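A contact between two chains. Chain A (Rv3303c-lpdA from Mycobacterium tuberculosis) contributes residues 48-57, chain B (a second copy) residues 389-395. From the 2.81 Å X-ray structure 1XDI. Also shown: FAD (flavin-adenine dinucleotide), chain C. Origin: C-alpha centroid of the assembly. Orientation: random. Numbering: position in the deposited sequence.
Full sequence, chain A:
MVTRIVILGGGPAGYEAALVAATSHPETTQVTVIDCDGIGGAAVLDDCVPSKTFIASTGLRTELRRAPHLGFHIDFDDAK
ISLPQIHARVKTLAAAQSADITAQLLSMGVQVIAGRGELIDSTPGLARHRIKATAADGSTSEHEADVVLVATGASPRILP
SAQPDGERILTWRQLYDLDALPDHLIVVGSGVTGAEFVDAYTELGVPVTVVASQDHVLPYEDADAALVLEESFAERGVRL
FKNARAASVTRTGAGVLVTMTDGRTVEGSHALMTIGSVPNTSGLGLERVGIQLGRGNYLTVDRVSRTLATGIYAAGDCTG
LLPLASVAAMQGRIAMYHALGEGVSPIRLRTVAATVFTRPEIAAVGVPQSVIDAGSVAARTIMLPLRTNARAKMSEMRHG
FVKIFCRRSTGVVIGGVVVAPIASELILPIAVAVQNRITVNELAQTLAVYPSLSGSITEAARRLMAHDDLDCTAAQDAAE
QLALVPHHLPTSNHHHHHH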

# COMPACT_ATOMS: atom_id res chain seq x y z
N CYS A 48 36.34 -2.57 -1.82
CA CYS A 48 35.20 -3.46 -1.95
C CYS A 48 35.28 -4.62 -2.97
O CYS A 48 35.47 -5.78 -2.57
N VAL A 49 35.10 -4.33 -4.25
CA VAL A 49 35.18 -5.38 -5.25
C VAL A 49 36.36 -6.39 -5.02
O VAL A 49 36.12 -7.62 -5.04
N PRO A 50 37.61 -5.92 -4.81
CA PRO A 50 38.77 -6.81 -4.58
C PRO A 50 38.66 -7.73 -3.32
O PRO A 50 38.77 -8.96 -3.47
N SER A 51 38.46 -7.19 -2.12
CA SER A 51 38.31 -8.09 -0.94
C SER A 51 37.26 -9.19 -1.20
O SER A 51 37.52 -10.36 -0.89
N LYS A 52 36.10 -8.82 -1.76
CA LYS A 52 35.06 -9.80 -2.05
C LYS A 52 35.57 -10.79 -3.07
O LYS A 52 35.20 -11.96 -3.01
N THR A 53 36.40 -10.35 -4.00
CA THR A 53 36.95 -11.27 -4.99
C THR A 53 37.88 -12.21 -4.24
O THR A 53 37.72 -13.44 -4.27
N PHE A 54 38.85 -11.62 -3.55
CA PHE A 54 39.80 -12.40 -2.74
C PHE A 54 39.07 -13.44 -1.89
O PHE A 54 39.44 -14.61 -1.89
N ILE A 55 38.02 -13.01 -1.19
CA ILE A 55 37.24 -13.87 -0.31
C ILE A 55 36.49 -14.96 -1.06
O ILE A 55 36.32 -16.05 -0.52
N ALA A 56 36.08 -14.67 -2.29
CA ALA A 56 35.35 -15.65 -3.09
C ALA A 56 36.25 -16.78 -3.53
O ALA A 56 35.82 -17.93 -3.65
N SER A 57 37.51 -16.44 -3.81
CA SER A 57 38.51 -17.43 -4.22
C SER A 57 38.80 -18.31 -3.04
O SER A 57 38.91 -19.50 -3.18
N ASN B 389 27.57 -7.16 -13.76
CA ASN B 389 27.50 -7.12 -12.31
C ASN B 389 28.76 -7.75 -11.63
O ASN B 389 29.16 -8.89 -11.95
N ALA B 390 29.38 -7.04 -10.68
CA ALA B 390 30.59 -7.56 -10.06
C ALA B 390 30.42 -8.89 -9.31
O ALA B 390 31.33 -9.75 -9.35
N ARG B 391 29.28 -9.11 -8.65
CA ARG B 391 29.11 -10.40 -7.91
C ARG B 391 29.07 -11.56 -8.96
O ARG B 391 29.69 -12.62 -8.78
N ALA B 392 28.38 -11.32 -10.07
CA ALA B 392 28.31 -12.27 -11.18
C ALA B 392 29.73 -12.62 -11.59
O ALA B 392 30.11 -13.78 -11.75
N LYS B 393 30.51 -11.58 -11.77
CA LYS B 393 31.88 -11.73 -12.18
C LYS B 393 32.60 -12.60 -11.17
O LYS B 393 33.34 -13.51 -11.56
N MET B 394 32.40 -12.37 -9.88
CA MET B 394 33.13 -13.20 -8.93
C MET B 394 32.65 -14.66 -8.98
O MET B 394 33.39 -15.56 -8.64
N SER B 395 31.42 -14.90 -9.42
CA SER B 395 30.89 -16.26 -9.51
C SER B 395 31.02 -16.81 -10.96
O SER B 395 30.40 -17.82 -11.33

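The contact is built around one long apolar side chain. B:Met394 points toward chain A and fits as a knob into a hole formed by A:Val49, A:Lys52, A:Thr53 and A:Ala56, the i, i+3, i+4, i+7 pattern that one face of a helix offers. Its chi1 is m, and chi2 and chi3 are both t, so the chain runs out extended and delivers its methyl deep into the hole. There B:Met394 CE lies 3.4 Å from A:Lys52 CB, 3.4 Å from the backbone A:Val49 O, and 3.9 Å from A:Thr53 OG1. At the other end of the same side chain, B:Met394 CB is 4.3 Å from A:Ala56 CB; A:Ala56 also points toward chain B. The backbones are close nearby, with A:Thr53 CA and B:Met394 CA 5.8 Å apart.

One turn earlier on chain B, B:Ala390 points toward A:Val49, whose CA-to-CB bond lies sideways and whose chi1 is t. The valine reaches both ridge residues: A:Val49 CG2 sits 3.9 Å from B:Ala390 CB, while A:Val49 CG1 is 4.3 Å from B:Met394 CE. The helices run at 27° to each other, near enough to parallel for the i, i+4 pair on chain B to follow A:Val49 and A:Thr53 in register.

A:Thr53, with chi1 m, turns its hydroxyl back to its own helix, where A:Thr53 OG1 donates to A:Val49 O at a very short 2.4 Å.

A:Lys52 divides its length between two tasks. Its CA-to-CB bond points toward chain B, but with chi1 m, chi2 p, chi3 between wells at -116° and chi4 t its end leads away to the flavin: A:Lys52 NZ donates to FAD N5 at 3.1 Å, more weakly to FAD O4 at 3.3 Å, and to A:Ser51 OG at 3.3 Å. The aliphatic part thus lines the interface while the ammonium serves the cofactor.

At the edge, B:Arg391 starts sideways and, with chi1 t and chi2 and chi3 p, brings its end nearer to chain A. A:Lys52 CG lies obliquely to the guanidinium, with B:Arg391 NH2 3.7 Å away, and B:Arg391 NE is hydrogen-bonded elsewhere in the structure. Further out, B:Asn389 makes no contact with the chain A stretch but caps the short helix, its OD1 accepting weak bonds from B:Arg391 N at 2.6 Å and B:Ala392 N at 3.3 Å. No hydrogen bond crosses between the stretches; the rule here is shape first.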

# COMPACT_ATOMS: atom_id res chain seq x y z
CB CYS A 48 33.93 -2.64 -2.17
SG CYS A 48 32.55 -3.71 -2.29
CB VAL A 49 35.22 -4.80 -6.70
CG1 VAL A 49 35.73 -5.83 -7.67
CG2 VAL A 49 33.83 -4.31 -7.07
CB PRO A 50 39.94 -5.85 -4.47
CG PRO A 50 39.58 -4.76 -5.37
CD PRO A 50 38.08 -4.54 -5.07
CB SER A 51 37.93 -7.34 0.35
OG SER A 51 36.98 -6.30 0.11
CB LYS A 52 33.76 -9.14 -2.57
CG LYS A 52 32.71 -8.68 -1.47
CD LYS A 52 33.20 -7.50 -0.65
CE LYS A 52 33.39 -7.87 0.82
NZ LYS A 52 34.10 -6.80 1.58
CB THR A 53 37.73 -10.52 -6.06
OG1 THR A 53 36.96 -9.38 -6.43
CG2 THR A 53 37.97 -11.37 -7.33
CB PHE A 54 40.59 -11.47 -1.80
CG PHE A 54 41.69 -12.15 -1.09
CD1 PHE A 54 42.84 -12.48 -1.74
CD2 PHE A 54 41.54 -12.50 0.26
CE1 PHE A 54 43.87 -13.18 -1.06
CE2 PHE A 54 42.57 -13.21 0.95
CZ PHE A 54 43.74 -13.55 0.28
CB ILE A 55 36.25 -13.05 0.56
CG1 ILE A 55 37.01 -12.30 1.66
CG2 ILE A 55 35.25 -13.92 1.16
CD1 ILE A 55 36.15 -11.38 2.51
CB ALA A 56 34.74 -14.99 -4.32
CB SER A 57 39.81 -16.76 -4.66
OG SER A 57 39.63 -16.05 -5.86
CB ASN B 389 26.21 -7.84 -11.90
CG ASN B 389 26.07 -7.95 -10.40
OD1 ASN B 389 27.05 -8.32 -9.68
ND2 ASN B 389 24.85 -7.66 -9.88
CB ALA B 390 31.26 -6.45 -9.16
CB ARG B 391 27.84 -10.38 -7.02
CG ARG B 391 27.42 -11.71 -6.49
CD ARG B 391 28.54 -12.34 -5.68
NE ARG B 391 28.84 -11.59 -4.45
CZ ARG B 391 29.89 -11.83 -3.65
NH1 ARG B 391 30.75 -12.79 -3.94
NH2 ARG B 391 30.07 -11.11 -2.55
CB ALA B 392 27.58 -11.64 -12.37
CB LYS B 393 32.52 -10.35 -12.29
CG LYS B 393 33.25 -10.15 -13.53
CD LYS B 393 33.48 -8.65 -13.82
CE LYS B 393 32.25 -7.95 -14.49
NZ LYS B 393 32.69 -6.68 -15.03
CB MET B 394 33.04 -12.65 -7.52
CG MET B 394 33.44 -11.24 -7.38
SD MET B 394 32.60 -10.62 -5.90
CE MET B 394 33.10 -8.80 -5.90
CB SER B 395 29.41 -16.29 -9.06
OG SER B 395 29.20 -15.77 -7.74
PA FAD C . 35.19 5.97 -3.57
O1A FAD C . 36.21 5.86 -2.45
O2A FAD C . 34.65 4.66 -4.13
O5B FAD C . 35.89 6.78 -4.65
C5B FAD C . 35.90 8.20 -4.82
C4B FAD C . 36.88 8.30 -5.97
O4B FAD C . 37.06 9.62 -6.40
C3B FAD C . 38.39 7.74 -5.73
O3B FAD C . 38.59 6.40 -6.19
C2B FAD C . 39.27 8.69 -6.39
O2B FAD C . 39.88 8.33 -7.63
C1B FAD C . 38.43 9.92 -6.65
N9A FAD C . 38.83 11.13 -6.06
C8A FAD C . 39.28 11.50 -4.81
N7A FAD C . 39.58 12.77 -4.70
C5A FAD C . 39.32 13.28 -5.94
C6A FAD C . 39.42 14.56 -6.52
N6A FAD C . 39.85 15.60 -5.84
N1A FAD C . 39.06 14.70 -7.84
C2A FAD C . 38.62 13.67 -8.57
N3A FAD C . 38.49 12.38 -8.08
C4A FAD C . 38.89 12.33 -6.71
N1 FAD C . 30.81 -1.18 0.87
C2 FAD C . 29.78 -2.02 0.56
O2 FAD C . 28.65 -1.58 0.27
N3 FAD C . 30.00 -3.38 0.57
C4 FAD C . 31.19 -3.99 0.86
O4 FAD C . 31.26 -5.22 0.83
C4X FAD C . 32.19 -3.17 1.17
N5 FAD C . 33.44 -3.79 1.46
C5X FAD C . 34.51 -2.92 1.78
C6 FAD C . 35.79 -3.44 2.07
C7 FAD C . 36.90 -2.62 2.40
C7M FAD C . 38.28 -3.25 2.69
C8 FAD C . 36.68 -1.21 2.45
C8M FAD C . 37.79 -0.23 2.82
C9 FAD C . 35.46 -0.67 2.17
C9A FAD C . 34.38 -1.46 1.81
N10 FAD C . 33.04 -0.93 1.48
C10 FAD C . 32.00 -1.76 1.16
C1' FAD C . 32.91 0.48 1.47
C2' FAD C . 32.71 1.09 0.11
O2' FAD C . 33.82 0.67 -0.76
C3' FAD C . 32.67 2.59 0.16
O3' FAD C . 31.50 2.97 0.85
C4' FAD C . 32.55 3.28 -1.18
O4' FAD C . 33.81 2.89 -1.84
C5' FAD C . 32.60 4.73 -1.22
O5' FAD C . 32.36 5.16 -2.55
P FAD C . 32.50 6.64 -3.02
O1P FAD C . 32.05 6.63 -4.37
O2P FAD C . 31.90 7.64 -2.11
O3P FAD C . 34.03 6.81 -2.93